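Local atomic coordinates of mariner Mos1 transposase (PDB entry 4MDB), a protein that mediates cut-and-paste transposition of the Mos1 transposon as a homodimer, using divalent metal ions in the RNase H-like catalytic domain described here. Residues A[104-107]-A[108-112]; A[27-30]-A[31-34]. The protein carries 1 engineered substitution. All coordinates share one frame; numbering follows the deposited sequence.

Contact 1. Residues A[104-107]-A[108-112]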
ATOM      1  N   ILE A 104      -8.745  10.263   5.937  1.00 16.55           N
ATOM      2  CA  ILE A 104      -8.724  11.368   6.920  1.00 16.88           C
ATOM      3  C   ILE A 104      -7.986  10.999   8.208  1.00 18.91           C
ATOM      4  O   ILE A 104      -7.184  11.774   8.712  1.00 19.62           O
ATOM      5  CB  ILE A 104     -10.139  11.891   7.157  1.00 19.82           C
ATOM      6  CG1 ILE A 104     -10.626  12.617   5.902  1.00 19.78           C
ATOM      7  CG2 ILE A 104     -10.203  12.775   8.416  1.00 19.96           C
ATOM      8  CD1 ILE A 104     -12.140  12.783   5.805  1.00 22.72           C
ATOM      9  N   ASN A 105      -8.198   9.808   8.759  1.00 18.98           N
ATOM     10  CA  ASN A 105      -7.492   9.362   9.920  1.00 18.15           C
ATOM     11  C   ASN A 105      -5.994   9.149   9.661  1.00 17.29           C
ATOM     12  O   ASN A 105      -5.177   9.425  10.464  1.00 16.74           O
ATOM     13  CB  ASN A 105      -8.117   8.070  10.407  1.00 20.90           C
ATOM     14  CG  ASN A 105      -9.544   8.278  10.847  1.00 25.41           C
ATOM     15  OD1 ASN A 105      -9.905   9.389  11.117  1.00 36.27           O
ATOM     16  ND2 ASN A 105     -10.361   7.222  10.914  1.00 31.31           N
ATOM     17  N   LEU A 106      -5.669   8.639   8.470  1.00 17.85           N
ATOM     18  CA  LEU A 106      -4.301   8.415   8.080  1.00 15.10           C
ATOM     19  C   LEU A 106      -3.564   9.754   8.061  1.00 15.05           C
ATOM     20  O   LEU A 106      -2.432   9.805   8.474  1.00 16.75           O
ATOM     21  CB  LEU A 106      -4.223   7.755   6.648  1.00 14.32           C
ATOM     22  CG  LEU A 106      -2.849   7.802   5.912  1.00 14.25           C
ATOM     23  CD1 LEU A 106      -1.757   7.084   6.616  1.00 13.91           C
ATOM     24  CD2 LEU A 106      -2.964   7.054   4.538  1.00 13.80           C
ATOM     25  N   ASN A 107      -4.207  10.803   7.566  1.00 14.12           N
ATOM     26  CA  ASN A 107      -3.601  12.122   7.482  1.00 16.37           C
ATOM     27  C   ASN A 107      -3.295  12.592   8.926  1.00 17.44           C
ATOM     28  O   ASN A 107      -2.258  13.201   9.156  1.00 17.10           O
ATOM     29  CB  ASN A 107      -4.552  13.093   6.780  1.00 17.52           C
ATOM     30  CG  ASN A 107      -4.001  14.476   6.670  1.00 21.24           C
ATOM     31  OD1 ASN A 107      -4.590  15.487   7.190  1.00 25.14           O
ATOM     32  ND2 ASN A 107      -2.915  14.570   6.085  1.00 18.01           N
ATOM     33  N   ARG A 108      -4.176  12.326   9.862  1.00 18.66           N
ATOM     34  CA  ARG A 108      -3.893  12.688  11.258  1.00 21.80           C
ATOM     35  C   ARG A 108      -2.649  11.972  11.798  1.00 19.37           C
ATOM     36  O   ARG A 108      -1.763  12.607  12.375  1.00 20.28           O
ATOM     37  CB  ARG A 108      -5.114  12.396  12.136  1.00 24.71           C
ATOM     38  CG  ARG A 108      -6.343  13.239  11.868  1.00 31.45           C
ATOM     39  CD  ARG A 108      -7.012  13.355  13.254  1.00 38.52           C
ATOM     40  NE  ARG A 108      -8.296  14.022  13.241  1.00 46.64           N
ATOM     41  CZ  ARG A 108      -8.877  14.533  14.326  1.00 59.76           C
ATOM     42  NH1 ARG A 108      -8.271  14.485  15.525  1.00 62.06           N
ATOM     43  NH2 ARG A 108     -10.071  15.113  14.211  1.00 62.58           N
ATOM     44  N   ALA A 109      -2.523  10.660  11.530  1.00 15.92           N
ATOM     45  CA  ALA A 109      -1.372   9.899  11.885  1.00 16.61           C
ATOM     46  C   ALA A 109      -0.089  10.428  11.248  1.00 19.52           C
ATOM     47  O   ALA A 109       0.938  10.529  11.891  1.00 20.64           O
ATOM     48  CB  ALA A 109      -1.578   8.444  11.538  1.00 18.74           C
ATOM     49  N   LEU A 110      -0.158  10.795   9.964  1.00 16.55           N
ATOM     50  CA  LEU A 110       0.976  11.287   9.208  1.00 18.48           C
ATOM     51  C   LEU A 110       1.474  12.620   9.844  1.00 20.88           C
ATOM     52  O   LEU A 110       2.686  12.795  10.009  1.00 20.41           O
ATOM     53  CB  LEU A 110       0.512  11.603   7.811  1.00 21.20           C
ATOM     54  CG  LEU A 110       1.310  11.442   6.559  1.00 24.74           C
ATOM     55  CD1 LEU A 110       2.366  10.360   6.591  1.00 22.24           C
ATOM     56  CD2 LEU A 110       0.243  11.027   5.522  1.00 25.15           C
ATOM     57  N   GLN A 111       0.548  13.492  10.222  1.00 19.86           N
ATOM     58  CA  GLN A 111       0.920  14.772  10.884  1.00 25.37           C
ATOM     59  C   GLN A 111       1.689  14.551  12.189  1.00 23.57           C
ATOM     60  O   GLN A 111       2.692  15.214  12.494  1.00 25.02           O
ATOM     61  CB  GLN A 111      -0.326  15.555  11.249  1.00 29.77           C
ATOM     62  CG  GLN A 111      -0.490  16.873  10.584  1.00 43.33           C
ATOM     63  CD  GLN A 111      -0.999  16.691   9.221  1.00 41.44           C
ATOM     64  OE1 GLN A 111      -0.274  16.238   8.339  1.00 56.46           O
ATOM     65  NE2 GLN A 111      -2.258  17.009   9.026  1.00 51.04           N
ATOM     66  N   ARG A 112       1.205  13.603  12.962  1.00 22.05           N
ATOM     67  CA  ARG A 112       1.808  13.243  14.217  1.00 21.34           C
ATOM     68  C   ARG A 112       3.137  12.516  14.104  1.00 22.28           C
ATOM     69  O   ARG A 112       4.028  12.675  14.939  1.00 21.31           O
ATOM     70  CB  ARG A 112       0.797  12.375  14.989  1.00 21.89           C
ATOM     71  CG  ARG A 112       1.264  12.001  16.400  1.00 21.63           C
ATOM     72  CD  ARG A 112       0.138  11.301  17.174  1.00 20.25           C
ATOM     73  NE  ARG A 112      -0.319  10.073  16.518  1.00 20.51           N
ATOM     74  CZ  ARG A 112       0.303   8.927  16.525  1.00 22.12           C
ATOM     75  NH1 ARG A 112       1.461   8.732  17.157  1.00 20.53           N
ATOM     76  NH2 ARG A 112      -0.244   7.920  15.857  1.00 29.00           N
TER
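Asn107 and Gln111 sit one turn apart on helix 96-113 and meet through both backbone and side chain. The backbone link is the firmer: Gln111 N donates to Asn107 O at 3.0 Å. Outside it, the two side-chain amides also meet. Gln111 NE2 gives a weak hydrogen bond to Asn107 OD1, 3.3 Å long and bent to 135° at the hydrogen. The amide planes stand 79° apart, close to perpendicular, so the groups do not stack. Asn107 has CG anti to its own N (chi1 179°), which carries the amide outward from the helix, beside the carbonyl carbon. The gap to Gln111 is closed by the Gln111 chain reaching back. That chain bends at chi2, and this fold brings its amide back over Asn107 O, with CD 3.7 Å from that oxygen. Gln111 OE1 accepts a weak hydrogen bond from Arg120 NH1.

Arg108 joins the same stretch of helix through its N, which donates to Ile104 O at 3.3 Å. Its CG rests 3.6 Å from Ile104 O, but the rest of the chain bends at chi2 and leads away from residues 104-107. On the buried side, Leu110 N donates to Leu106 O at 2.9 Å. The two leucines are only loosely apposed, Leu106 CG lying 4.5 Å from Leu110 CD2. Both rest on Ile83 of strand 81-87 and on Trp148, so this side of the helix packs against the sheet and a neighbouring loop.

The chemistry implies a regular i to i+4 helix whose four main-chain bonds are shorter or straighter than the one side-chain bond, and so probably carry most of the hold. The bent amide bond adds a modest polar link on the partly exposed side, and leucines line the inner side.

Contact 2. Residues A[27-30]-A[31-34]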
ATOM      1  N   SER A  27      14.549  11.515  -7.959  1.00 14.47           N
ATOM      2  CA  SER A  27      13.932  10.498  -7.103  1.00 14.84           C
ATOM      3  C   SER A  27      12.905  11.062  -6.169  1.00 14.67           C
ATOM      4  O   SER A  27      13.164  12.067  -5.516  1.00 14.62           O
ATOM      5  CB  SER A  27      14.962   9.723  -6.284  1.00 15.86           C
ATOM      6  OG  SER A  27      14.336   8.790  -5.479  1.00 16.56           O
ATOM      7  N   PHE A  28      11.751  10.389  -6.021  1.00 13.41           N
ATOM      8  CA  PHE A  28      10.639  10.842  -5.186  1.00 13.27           C
ATOM      9  C   PHE A  28      10.251   9.777  -4.205  1.00 12.35           C
ATOM     10  O   PHE A  28       9.222   9.860  -3.480  1.00 12.30           O
ATOM     11  CB  PHE A  28       9.450  11.173  -6.062  1.00 14.56           C
ATOM     12  CG  PHE A  28       9.047  10.053  -7.003  1.00 12.88           C
ATOM     13  CD1 PHE A  28       9.617   9.934  -8.296  1.00 13.32           C
ATOM     14  CD2 PHE A  28       8.089   9.161  -6.633  1.00 13.14           C
ATOM     15  CE1 PHE A  28       9.228   8.965  -9.163  1.00 14.48           C
ATOM     16  CE2 PHE A  28       7.728   8.131  -7.511  1.00 12.00           C
ATOM     17  CZ  PHE A  28       8.277   8.037  -8.772  1.00 13.26           C
ATOM     18  N   LEU A  29      11.049   8.738  -4.127  1.00 14.28           N
ATOM     19  CA  LEU A  29      10.633   7.586  -3.356  1.00 12.30           C
ATOM     20  C   LEU A  29      10.466   7.809  -1.850  1.00 13.08           C
ATOM     21  O   LEU A  29       9.649   7.146  -1.178  1.00 13.28           O
ATOM     22  CB  LEU A  29      11.641   6.473  -3.505  1.00 13.43           C
ATOM     23  CG  LEU A  29      11.938   6.009  -4.906  1.00 14.01           C
ATOM     24  CD1 LEU A  29      12.906   4.859  -4.779  1.00 15.72           C
ATOM     25  CD2 LEU A  29      10.719   5.635  -5.732  1.00 13.74           C
ATOM     26  N   HIS A  30      11.219   8.783  -1.321  1.00 12.55           N
ATOM     27  CA  HIS A  30      11.147   9.130   0.077  1.00 13.36           C
ATOM     28  C   HIS A  30       9.866   9.873   0.450  1.00 13.20           C
ATOM     29  O   HIS A  30       9.552  10.049   1.674  1.00 13.28           O
ATOM     30  CB  HIS A  30      12.365  10.004   0.439  1.00 14.90           C
ATOM     31  CG  HIS A  30      12.432  11.278  -0.349  1.00 16.15           C
ATOM     32  ND1 HIS A  30      12.743  11.301  -1.686  1.00 15.07           N
ATOM     33  CD2 HIS A  30      12.256  12.570   0.014  1.00 18.14           C
ATOM     34  CE1 HIS A  30      12.750  12.554  -2.111  1.00 17.83           C
ATOM     35  NE2 HIS A  30      12.452  13.344  -1.082  1.00 17.79           N
ATOM     36  N   ARG A  31       9.075  10.286  -0.547  1.00 12.82           N
ATOM     37  CA  ARG A  31       7.805  10.918  -0.285  1.00 12.72           C
ATOM     38  C   ARG A  31       6.616   9.978  -0.493  1.00 11.44           C
ATOM     39  O   ARG A  31       5.480  10.401  -0.370  1.00 11.61           O
ATOM     40  CB  ARG A  31       7.616  12.201  -1.120  1.00 15.79           C
ATOM     41  CG  ARG A  31       8.774  13.127  -0.872  1.00 17.50           C
ATOM     42  CD  ARG A  31       8.564  14.504  -1.411  1.00 22.93           C
ATOM     43  NE  ARG A  31       8.674  14.625  -2.856  1.00 25.75           N
ATOM     44  CZ  ARG A  31       7.660  14.907  -3.665  1.00 25.22           C
ATOM     45  NH1 ARG A  31       6.450  15.107  -3.191  1.00 21.45           N
ATOM     46  NH2 ARG A  31       7.895  15.030  -4.956  1.00 27.33           N
ATOM     47  N   ILE A  32       6.840   8.698  -0.793  1.00 12.26           N
ATOM     48  CA  ILE A  32       5.733   7.777  -1.057  1.00 11.45           C
ATOM     49  C   ILE A  32       5.165   7.226   0.251  1.00 11.03           C
ATOM     50  O   ILE A  32       5.894   6.771   1.161  1.00 13.56           O
ATOM     51  CB  ILE A  32       6.213   6.570  -1.914  1.00 12.11           C
ATOM     52  CG1 ILE A  32       6.573   7.041  -3.301  1.00 12.57           C
ATOM     53  CG2 ILE A  32       5.148   5.517  -1.961  1.00 13.85           C
ATOM     54  CD1 ILE A  32       7.180   5.965  -4.158  1.00 13.05           C
ATOM     55  N   VAL A  33       3.878   7.315   0.339  1.00 11.14           N
ATOM     56  CA  VAL A  33       3.113   6.648   1.339  1.00 10.55           C
ATOM     57  C   VAL A  33       2.247   5.664   0.533  1.00 10.70           C
ATOM     58  O   VAL A  33       1.596   6.035  -0.455  1.00 11.84           O
ATOM     59  CB  VAL A  33       2.208   7.669   2.063  1.00 11.98           C
ATOM     60  CG1 VAL A  33       1.155   7.023   2.955  1.00 13.57           C
ATOM     61  CG2 VAL A  33       3.044   8.665   2.864  1.00 12.34           C
ATOM     62  N   THR A  34       2.223   4.431   1.014  1.00  9.72           N
ATOM     63  CA  THR A  34       1.508   3.373   0.268  1.00 10.01           C
ATOM     64  C   THR A  34       0.652   2.572   1.179  1.00 10.73           C
ATOM     65  O   THR A  34       0.919   2.469   2.379  1.00 11.18           O
ATOM     66  CB  THR A  34       2.491   2.594  -0.609  1.00 11.01           C
ATOM     67  OG1 THR A  34       1.820   1.779  -1.580  1.00 10.84           O
ATOM     68  CG2 THR A  34       3.358   1.646   0.176  1.00 11.23           C
TER
HETATM   69  O   HOH W   1       8.577   6.281   1.498  1.00 13.29           O
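Arg31 opens the second segment by closing a tight turn on Phe28. Its N donates to Phe28 O at 3.0 Å. The aliphatic part of Arg31 lies alongside His30. Arg31 CG sits over one face of the imidazole, 3.9 Å from the ring centroid, in a CH-pi contact. His30 has chi1 60°, with CG between the backbone N and the carbonyl carbon, and this turns the ring face to that methylene. The Arg31 chain then bends at chi3, and its guanidinium plane stands 74° from the ring. Arg31 NH1 is hydrogen-bonded to Arg123 O, which fixes the polar end beside the chain leading into strand 125-127.

Ile32 comes next and starts the strand. Its N donates to Leu29 O at 3.2 Å. Water 1 bridges the same carbonyl to the strand, donating to Leu29 O and, at 2.7 Å, to Ile32 O. Leu29 O therefore accepts two bonds. Ile32 CD1 reaches back to the apolar side chains, 3.9 Å from Leu29 CD2 and 4.0 Å from Phe28 CE2. Leu29 and Ile32 run side by side, and helix 209-218 covers both.

Val33 bonds through its backbone to Ile125 and Leu127, and Thr34 to Trp77, which sets the strand between its neighbours.

The two i to i+3 bonds mark a short 3-10 turn between helix 6-25 and strand 32-42. That strand is central in the RNase H-like fold and further on carries Asp36, a ligand of both magnesium ions.

How the contacts relate
Following the chain from the N terminus, contact 2 comes first. Residues 27-34 turn from the end of helix 6-25 into strand 32-42, in the middle of the sheet. The chain then passes through strands 69-78 and 81-87 before entering helix 96-113, which holds contact 1. Each contact is local, so neither closes a long loop. They lie in series and do not nest or cross. Their centres are 16 Å apart, yet they touch in the core: Leu110 CD1 of contact 1 lies 4.1 Å from Val33 CG2 of contact 2. This packing ties helix 96-113 to the central strand.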